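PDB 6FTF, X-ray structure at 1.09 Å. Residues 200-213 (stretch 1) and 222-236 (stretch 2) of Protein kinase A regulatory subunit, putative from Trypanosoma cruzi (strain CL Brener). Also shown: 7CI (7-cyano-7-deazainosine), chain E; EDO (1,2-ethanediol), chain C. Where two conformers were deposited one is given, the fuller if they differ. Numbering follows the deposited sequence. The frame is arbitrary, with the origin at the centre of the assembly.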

# COMPACT_ATOMS: atom_id res chain seq x y z
N GLU A 200 -3.81 12.92 2.21
CA GLU A 200 -4.20 11.62 1.70
C GLU A 200 -3.05 10.93 0.97
O GLU A 200 -3.17 9.74 0.62
CB GLU A 200 -5.41 11.87 0.76
CG GLU A 200 -5.64 10.99 -0.45
CD GLU A 200 -7.10 10.72 -0.67
OE1 GLU A 200 -7.90 11.67 -0.47
OE2 GLU A 200 -7.47 9.59 -1.05
N TRP A 201 -1.93 11.62 0.78
CA TRP A 201 -0.92 11.17 -0.16
C TRP A 201 0.49 11.31 0.40
O TRP A 201 0.85 12.36 0.95
CB TRP A 201 -0.99 12.02 -1.42
CG TRP A 201 -2.28 11.88 -2.17
CD1 TRP A 201 -3.29 12.81 -2.26
CD2 TRP A 201 -2.69 10.76 -2.95
NE1 TRP A 201 -4.30 12.32 -3.07
CE2 TRP A 201 -3.95 11.07 -3.51
CE3 TRP A 201 -2.10 9.53 -3.26
CZ2 TRP A 201 -4.64 10.18 -4.33
CZ3 TRP A 201 -2.79 8.65 -4.08
CH2 TRP A 201 -4.04 8.98 -4.61
N LEU A 202 1.28 10.26 0.23
CA LEU A 202 2.69 10.26 0.57
C LEU A 202 3.47 10.21 -0.73
O LEU A 202 3.13 9.45 -1.64
CB LEU A 202 3.03 9.06 1.46
CG LEU A 202 4.46 8.92 1.99
CD1 LEU A 202 4.48 8.15 3.31
CD2 LEU A 202 5.34 8.23 0.98
N TYR A 203 4.50 11.04 -0.83
CA TYR A 203 5.29 11.17 -2.04
C TYR A 203 6.73 10.82 -1.74
O TYR A 203 7.29 11.28 -0.74
CB TYR A 203 5.24 12.61 -2.57
CG TYR A 203 3.86 13.09 -2.94
CD1 TYR A 203 3.02 13.64 -1.99
CD2 TYR A 203 3.39 12.98 -4.23
CE1 TYR A 203 1.76 14.07 -2.33
CE2 TYR A 203 2.12 13.39 -4.57
CZ TYR A 203 1.32 13.93 -3.62
OH TYR A 203 0.03 14.36 -3.96
N ILE A 204 7.34 10.01 -2.59
CA ILE A 204 8.78 9.75 -2.55
C ILE A 204 9.37 10.47 -3.74
O ILE A 204 8.91 10.29 -4.87
CB ILE A 204 9.09 8.25 -2.59
CG1 ILE A 204 8.30 7.49 -1.52
CG2 ILE A 204 10.58 8.05 -2.44
CD1 ILE A 204 8.45 5.97 -1.61
N ILE A 205 10.36 11.31 -3.49
CA ILE A 205 10.94 12.11 -4.56
C ILE A 205 11.87 11.26 -5.40
O ILE A 205 12.92 10.80 -4.93
CB ILE A 205 11.65 13.35 -4.00
CG1 ILE A 205 10.67 14.16 -3.15
CG2 ILE A 205 12.22 14.18 -5.15
CD1 ILE A 205 11.31 15.30 -2.40
N MET A 206 11.53 11.08 -6.68
CA MET A 206 12.38 10.36 -7.61
C MET A 206 13.39 11.27 -8.28
O MET A 206 14.50 10.83 -8.62
CB MET A 206 11.54 9.65 -8.69
CG MET A 206 10.58 8.62 -8.11
SD MET A 206 9.58 7.76 -9.33
CE MET A 206 10.79 6.64 -10.03
N GLU A 207 13.05 12.54 -8.47
CA GLU A 207 13.97 13.52 -9.01
C GLU A 207 13.50 14.90 -8.57
O GLU A 207 12.29 15.16 -8.53
CB GLU A 207 13.95 13.46 -10.54
CG GLU A 207 14.93 14.35 -11.25
CD GLU A 207 14.66 14.34 -12.74
OE1 GLU A 207 14.55 13.24 -13.32
OE2 GLU A 207 14.53 15.43 -13.33
N GLY A 208 14.44 15.79 -8.29
CA GLY A 208 14.15 17.19 -8.03
C GLY A 208 14.21 17.55 -6.56
O GLY A 208 14.57 16.75 -5.70
N THR A 209 13.84 18.80 -6.29
CA THR A 209 13.87 19.38 -4.96
C THR A 209 12.56 20.09 -4.65
O THR A 209 11.89 20.60 -5.54
CB THR A 209 15.06 20.35 -4.87
OG1 THR A 209 16.26 19.62 -5.15
CG2 THR A 209 15.19 21.00 -3.51
N VAL A 210 12.18 20.05 -3.37
CA VAL A 210 10.97 20.68 -2.87
C VAL A 210 11.30 21.54 -1.67
O VAL A 210 12.32 21.35 -1.00
CB VAL A 210 9.87 19.65 -2.48
CG1 VAL A 210 9.56 18.73 -3.66
CG2 VAL A 210 10.29 18.83 -1.24
N GLU A 211 10.41 22.48 -1.36
CA GLU A 211 10.49 23.29 -0.16
C GLU A 211 9.22 23.09 0.67
O GLU A 211 8.13 22.96 0.13
CB GLU A 211 10.69 24.78 -0.46
CG GLU A 211 9.58 25.42 -1.30
CD GLU A 211 9.89 26.86 -1.72
OE1 GLU A 211 9.01 27.50 -2.37
OE2 GLU A 211 10.99 27.37 -1.42
N VAL A 212 9.41 23.06 1.98
CA VAL A 212 8.33 22.91 2.95
C VAL A 212 8.07 24.28 3.55
O VAL A 212 9.01 24.93 4.02
CB VAL A 212 8.74 21.91 4.04
CG1 VAL A 212 7.65 21.76 5.08
CG2 VAL A 212 9.06 20.55 3.45
N ILE A 213 6.81 24.71 3.56
CA ILE A 213 6.45 26.06 3.95
C ILE A 213 5.39 25.99 5.04
O ILE A 213 4.25 25.57 4.79
CB ILE A 213 5.96 26.87 2.74
CG1 ILE A 213 7.06 26.90 1.66
CG2 ILE A 213 5.56 28.28 3.14
CD1 ILE A 213 6.61 27.51 0.36
C1 7CI E . 6.23 17.97 5.61
N1 7CI E . 6.49 18.78 6.86
O1 7CI E . 5.12 18.51 4.93
C2 7CI E . 7.69 18.97 7.38
N2 7CI E . 8.90 18.56 6.93
O2 7CI E . 6.32 15.71 4.92
C3 7CI E . 10.00 18.97 7.60
N3 7CI E . 9.89 19.71 8.78
O3 7CI E . 3.85 15.29 5.84
C4 7CI E . 8.67 20.10 9.28
N4 7CI E . 4.83 21.26 10.55
C5 7CI E . 7.51 19.76 8.56
O5 7CI E . 8.67 20.73 10.38
C6 7CI E . 6.08 20.01 8.70
C7 7CI E . 5.52 19.37 7.60
C8 7CI E . 5.40 20.69 9.71
C9 7CI E . 5.88 16.56 5.92
C10 7CI E . 4.45 16.61 6.02
C11 7CI E . 4.09 17.54 4.84
C12 7CI E . 2.69 18.25 4.97
O4 7CI E . 2.54 18.78 6.25
C1 EDO C . 17.59 6.86 -5.45
O1 EDO C . 17.54 7.58 -6.69
C2 EDO C . 17.23 7.79 -4.30
O2 EDO C . 18.15 8.88 -4.30
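Stretch 2, residues 222-236: TKVCEFTQGDHIGEL

At Gly234 the pairing leaves no room for a side chain: Gly234 CA lies 4.4 Å from Leu202 CA, an ordinary spacing, but a CB there would point into stretch 1, 2.3 Å from Trp201 O, and the phi of 105° alone calls for glycine. The example illustrates how two chain segments can pair twice, in separate ladders, with a corner between them.

In the first ladder stretch 2 runs extended through His232 and Ile233, opposite in direction to Tyr203 and Ile204. Tyr203 N donates to Ile233 O at 2.8 Å and Ile233 N returns to Tyr203 O at 2.9 Å. Beyond them, Ile205 N reaches Asp231 O at 2.9 Å, while Gly230 N reaches Ile205 O at 2.8 Å. These last bonds engage the type II turn from Thr228 to Asp231, whose Gly230 has a positive phi of 94°. Stretch 1 turns its own corner at Met206.

The second ladder sets 222-228 against 209-213, with N-to-C directions 154° apart and a closest axial approach of 4.6 Å. Val210 N to Phe227 O (2.9 Å) and Phe227 N to Val210 O (3.1 Å) form one pair. Farther along, Val212 N binds Cys225 O at 2.9 Å, but Val212 O accepts from Val224 N at 2.8 Å. Both partners of Val212 are thus consecutive residues, and the regular alternation is broken at Val224, whose psi is -50°.

Side chains follow this register. Val210 CG2 packs 3.8 Å from Phe227 CB, and Val212 CG2 lies 3.8 Å from Phe227 CE2, on the face that meets the nucleoside. On the other face Lys223 NZ bridges Glu211 OE2 at 2.9 Å and Glu226 OE1 at 2.7 Å, joining both strands through one charge.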

# COMPACT_ATOMS: atom_id res chain seq x y z
N THR A 222 6.26 30.70 5.93
CA THR A 222 7.67 30.75 6.33
C THR A 222 8.33 29.45 5.91
O THR A 222 7.79 28.36 6.14
CB THR A 222 7.81 30.99 7.84
OG1 THR A 222 9.19 31.11 8.19
CG2 THR A 222 7.19 29.86 8.66
N LYS A 223 9.50 29.54 5.28
CA LYS A 223 10.15 28.35 4.77
C LYS A 223 10.77 27.55 5.91
O LYS A 223 11.50 28.10 6.75
CB LYS A 223 11.22 28.74 3.74
CG LYS A 223 11.93 27.55 3.11
CD LYS A 223 12.63 27.94 1.81
CE LYS A 223 13.37 26.77 1.16
NZ LYS A 223 13.62 26.99 -0.30
N VAL A 224 10.48 26.26 5.95
CA VAL A 224 10.99 25.39 7.00
C VAL A 224 12.27 24.68 6.57
O VAL A 224 13.26 24.68 7.31
CB VAL A 224 9.89 24.38 7.39
CG1 VAL A 224 10.42 23.35 8.37
CG2 VAL A 224 8.73 25.10 8.00
N CYS A 225 12.27 24.07 5.40
CA CYS A 225 13.42 23.30 4.93
C CYS A 225 13.18 22.89 3.48
O CYS A 225 12.15 23.22 2.89
CB CYS A 225 13.66 22.05 5.80
SG CYS A 225 12.41 20.74 5.63
N GLU A 226 14.14 22.16 2.92
CA GLU A 226 14.03 21.53 1.62
C GLU A 226 14.22 20.02 1.75
O GLU A 226 14.78 19.54 2.74
CB GLU A 226 15.08 22.08 0.64
CG GLU A 226 14.79 23.54 0.29
CD GLU A 226 15.67 24.10 -0.82
OE1 GLU A 226 15.34 25.21 -1.32
OE2 GLU A 226 16.67 23.45 -1.20
N PHE A 227 13.73 19.29 0.76
CA PHE A 227 13.97 17.86 0.59
C PHE A 227 14.29 17.62 -0.88
O PHE A 227 13.97 18.44 -1.75
CB PHE A 227 12.77 17.02 1.02
CG PHE A 227 12.52 17.01 2.49
CD1 PHE A 227 13.44 16.44 3.36
CD2 PHE A 227 11.36 17.52 3.01
CE1 PHE A 227 13.21 16.43 4.72
CE2 PHE A 227 11.13 17.50 4.38
CZ PHE A 227 12.05 16.95 5.22
N THR A 228 14.89 16.47 -1.17
CA THR A 228 15.32 16.18 -2.53
C THR A 228 15.21 14.68 -2.80
O THR A 228 14.58 13.94 -2.05
CB THR A 228 16.71 16.79 -2.77
OG1 THR A 228 17.04 16.73 -4.16
CG2 THR A 228 17.74 16.08 -1.96
N GLN A 229 15.82 14.25 -3.90
CA GLN A 229 15.70 12.89 -4.38
C GLN A 229 15.98 11.88 -3.27
O GLN A 229 16.99 11.97 -2.57
CB GLN A 229 16.69 12.72 -5.53
CG GLN A 229 16.71 11.35 -6.16
CD GLN A 229 17.62 11.29 -7.37
OE1 GLN A 229 17.75 12.26 -8.13
NE2 GLN A 229 18.27 10.15 -7.55
N GLY A 230 15.07 10.92 -3.12
CA GLY A 230 15.17 9.90 -2.10
C GLY A 230 14.42 10.21 -0.83
O GLY A 230 14.15 9.30 -0.05
N ASP A 231 14.06 11.48 -0.61
CA ASP A 231 13.30 11.88 0.55
C ASP A 231 11.82 11.65 0.31
O ASP A 231 11.36 11.39 -0.80
CB ASP A 231 13.55 13.37 0.84
CG ASP A 231 14.96 13.66 1.32
OD1 ASP A 231 15.54 12.82 2.04
OD2 ASP A 231 15.47 14.74 1.01
N HIS A 232 11.06 11.75 1.39
CA HIS A 232 9.61 11.58 1.35
C HIS A 232 8.90 12.73 2.06
O HIS A 232 9.43 13.33 3.00
CB HIS A 232 9.20 10.28 2.02
CG HIS A 232 9.81 10.10 3.37
ND1 HIS A 232 9.27 10.65 4.52
CD2 HIS A 232 10.96 9.51 3.76
CE1 HIS A 232 10.04 10.37 5.55
NE2 HIS A 232 11.07 9.67 5.12
N ILE A 233 7.67 13.00 1.62
CA ILE A 233 6.80 13.98 2.26
C ILE A 233 5.39 13.41 2.33
O ILE A 233 5.00 12.57 1.50
CB ILE A 233 6.78 15.38 1.59
CG1 ILE A 233 6.33 15.32 0.12
CG2 ILE A 233 8.13 16.08 1.76
CD1 ILE A 233 7.44 15.26 -0.92
N GLY A 234 4.63 13.85 3.32
CA GLY A 234 3.24 13.47 3.50
C GLY A 234 3.01 12.49 4.63
O GLY A 234 1.86 12.24 4.99
N GLU A 235 4.06 11.95 5.24
CA GLU A 235 3.86 10.92 6.24
C GLU A 235 3.39 11.46 7.58
O GLU A 235 2.82 10.70 8.37
CB GLU A 235 5.12 10.08 6.46
CG GLU A 235 6.22 10.76 7.24
CD GLU A 235 7.01 11.77 6.44
OE1 GLU A 235 6.82 11.85 5.20
OE2 GLU A 235 7.84 12.47 7.08
N LEU A 236 3.62 12.74 7.89
CA LEU A 236 3.34 13.20 9.25
C LEU A 236 1.86 13.11 9.56
O LEU A 236 1.46 12.69 10.66
CB LEU A 236 3.83 14.63 9.45
CG LEU A 236 5.33 14.85 9.27
CD1 LEU A 236 5.68 16.29 9.57
CD2 LEU A 236 6.16 13.91 10.15
O HOH W 1 17.24 14.97 -8.36